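Local atomic coordinates of 2-hydroxyisocaproyl-CoA dehydratase activator (Clostridium difficile, PDB entry 4EHU), a protein that uses the hydrolysis of ATP to drive transfer of one electron from its [4Fe-4S] cluster to (R)-2-hydroxyisocaproyl-CoA dehydratase in leucine fermentation. Residues N88-E93 with P237-L242. Sequence-based numbering, arbitrary orientation.
With ANP (phosphoaminophosphonic acid-adenylate ester), chain D.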
# COMPACT_ATOMS: atom_id res chain seq x y z
N ASN A 88 1.66 29.75 -9.25
CA ASN A 88 1.20 30.87 -10.07
C ASN A 88 2.18 32.05 -10.08
O ASN A 88 2.22 32.81 -11.04
CB ASN A 88 -0.17 31.35 -9.62
CG ASN A 88 -1.27 30.39 -9.99
OD1 ASN A 88 -1.26 29.80 -11.07
ND2 ASN A 88 -2.24 30.23 -9.08
N PHE A 89 2.95 32.20 -9.00
CA PHE A 89 3.97 33.24 -8.91
C PHE A 89 5.13 33.00 -9.90
O PHE A 89 5.74 33.97 -10.41
CB PHE A 89 4.47 33.29 -7.46
CG PHE A 89 5.55 34.31 -7.20
CD1 PHE A 89 5.24 35.64 -6.96
CD2 PHE A 89 6.88 33.92 -7.16
CE1 PHE A 89 6.25 36.58 -6.71
CE2 PHE A 89 7.88 34.84 -6.90
CZ PHE A 89 7.56 36.17 -6.67
N ILE A 90 5.41 31.72 -10.19
CA ILE A 90 6.56 31.33 -11.01
C ILE A 90 6.21 31.03 -12.46
O ILE A 90 7.00 31.32 -13.36
CB ILE A 90 7.20 30.02 -10.52
CG1 ILE A 90 7.73 30.14 -9.10
CG2 ILE A 90 8.36 29.61 -11.47
CD1 ILE A 90 8.16 28.80 -8.55
N ILE A 91 5.06 30.39 -12.69
CA ILE A 91 4.71 29.86 -14.00
C ILE A 91 3.34 30.38 -14.40
O ILE A 91 2.33 30.00 -13.80
CB ILE A 91 4.66 28.31 -13.97
CG1 ILE A 91 6.05 27.75 -13.65
CG2 ILE A 91 4.15 27.76 -15.31
CD1 ILE A 91 6.04 26.36 -13.13
N PRO A 92 3.30 31.28 -15.40
CA PRO A 92 2.04 31.85 -15.89
C PRO A 92 1.14 30.83 -16.58
O PRO A 92 1.62 29.84 -17.12
CB PRO A 92 2.50 32.92 -16.90
CG PRO A 92 3.89 33.25 -16.49
CD PRO A 92 4.46 31.94 -16.01
N GLU A 93 -0.17 31.09 -16.54
CA GLU A 93 -1.13 30.33 -17.31
C GLU A 93 -1.22 28.88 -16.81
O GLU A 93 -1.50 27.98 -17.59
CB GLU A 93 -0.73 30.31 -18.78
CG GLU A 93 -0.43 31.70 -19.34
CD GLU A 93 -1.57 32.66 -19.12
OE1 GLU A 93 -2.74 32.22 -19.17
OE2 GLU A 93 -1.30 33.86 -18.89
N PRO A 237 9.06 23.77 -12.09
CA PRO A 237 9.80 24.95 -11.62
C PRO A 237 11.23 24.59 -11.30
O PRO A 237 11.54 23.41 -11.19
CB PRO A 237 9.07 25.35 -10.33
CG PRO A 237 7.77 24.60 -10.34
CD PRO A 237 7.99 23.37 -11.15
N ASP A 238 12.11 25.59 -11.16
CA ASP A 238 13.47 25.32 -10.76
C ASP A 238 13.50 24.73 -9.35
O ASP A 238 14.42 24.00 -9.00
CB ASP A 238 14.31 26.60 -10.81
CG ASP A 238 14.50 27.11 -12.23
OD1 ASP A 238 14.51 26.28 -13.17
OD2 ASP A 238 14.63 28.34 -12.42
N ILE A 239 12.48 25.06 -8.55
CA ILE A 239 12.44 24.67 -7.13
C ILE A 239 11.15 23.93 -6.77
O ILE A 239 10.39 24.36 -5.91
CB ILE A 239 12.55 25.92 -6.22
CG1 ILE A 239 11.56 27.00 -6.67
CG2 ILE A 239 13.97 26.48 -6.27
CD1 ILE A 239 11.35 28.14 -5.63
N PRO A 240 10.89 22.80 -7.43
CA PRO A 240 9.56 22.16 -7.30
C PRO A 240 9.18 21.75 -5.88
O PRO A 240 8.01 21.80 -5.53
CB PRO A 240 9.69 20.90 -8.17
CG PRO A 240 11.18 20.63 -8.20
CD PRO A 240 11.82 21.99 -8.24
N GLN A 241 10.15 21.36 -5.07
CA GLN A 241 9.85 20.91 -3.71
C GLN A 241 9.49 22.08 -2.77
O GLN A 241 8.97 21.87 -1.68
CB GLN A 241 11.05 20.15 -3.13
CG GLN A 241 10.74 19.40 -1.85
CD GLN A 241 11.87 18.49 -1.44
OE1 GLN A 241 13.00 18.60 -1.95
NE2 GLN A 241 11.58 17.56 -0.54
N LEU A 242 9.75 23.30 -3.23
CA LEU A 242 9.61 24.49 -2.40
C LEU A 242 8.40 25.36 -2.72
O LEU A 242 8.26 26.45 -2.13
CB LEU A 242 10.88 25.34 -2.55
CG LEU A 242 12.11 24.81 -1.80
CD1 LEU A 242 13.38 25.37 -2.41
CD2 LEU A 242 12.02 25.14 -0.30
PG ANP D . 3.21 15.30 1.67
O1G ANP D . 2.66 15.49 3.07
O2G ANP D . 2.98 16.53 0.84
O3G ANP D . 2.73 14.06 1.02
PB ANP D . 6.10 16.21 1.74
O1B ANP D . 7.04 16.19 2.92
O2B ANP D . 5.57 17.57 1.31
N3B ANP D . 4.87 15.02 2.01
PA ANP D . 7.92 16.43 -0.51
O1A ANP D . 8.88 17.19 0.32
O2A ANP D . 7.06 17.11 -1.55
O3A ANP D . 6.91 15.61 0.46
O5' ANP D . 8.63 15.19 -1.26
C5' ANP D . 9.26 14.15 -0.50
C4' ANP D . 9.98 13.21 -1.46
O4' ANP D . 10.55 13.73 -2.64
C3' ANP D . 10.57 11.86 -1.07
O3' ANP D . 9.55 10.93 -0.71
C2' ANP D . 11.37 11.49 -2.33
O2' ANP D . 10.77 10.42 -3.07
C1' ANP D . 11.41 12.74 -3.20
N9 ANP D . 12.74 13.37 -3.27
C8 ANP D . 13.34 14.10 -2.31
N7 ANP D . 14.54 14.58 -2.74
C5 ANP D . 14.69 14.14 -4.02
C6 ANP D . 15.70 14.27 -5.07
N6 ANP D . 16.83 14.98 -4.81
N1 ANP D . 15.47 13.67 -6.26
C2 ANP D . 14.35 12.98 -6.52
N3 ANP D . 13.38 12.81 -5.60
C4 ANP D . 13.50 13.36 -4.37
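Two isoleucine tips and one proline ring make up most of this contact, a compact instance of apolar packing between the end of a helix and a loop. Ile91 brings its CD1 to the ring of Pro237, 3.7 Å from CG and a little farther from CD. Ile90 meets the neighbouring part of the same ring, with its CD1 4.0 Å from Pro237 CB. The proline thus presents a blunt bump to the shallow notch between the two methyl tips, and each isoleucine side chain crosses it at about a right angle. Both isoleucines set CG1 anti to the carbonyl carbon (chi1 -61° in Ile90, -63° in Ile91), and their nearly extended outer bonds carry CD1 across to the loop. The methyl of Ile90 has a second, looser neighbour, for its CD1 lies 4.3 Å from CG1 of Ile239 and so bridges the proline and the isoleucine two residues on.

No hydrogen bond joins 88-93 to 237-242; the contact rests on the packing of apolar side chains. Farther along the loop its role becomes polar. Gln241, extended beyond CG, reaches the alpha-phosphate of the bound ATP analogue, where NE2 donates to O1A over 2.9 Å in an almost straight bond (170°). Arg218 holds the amide's OE1, which helps fix which way the group faces.

Within this actin-like fold, the contact packs the end of helix 79-90 against the loop joining strand 234-235 to helix 243-261. Val211 of strand 210-213 touches both Ile91 and Pro237, while Leu246 of helix 243-261 packs on Ile90 and Ile24 of strand 23-30 meets Ile239.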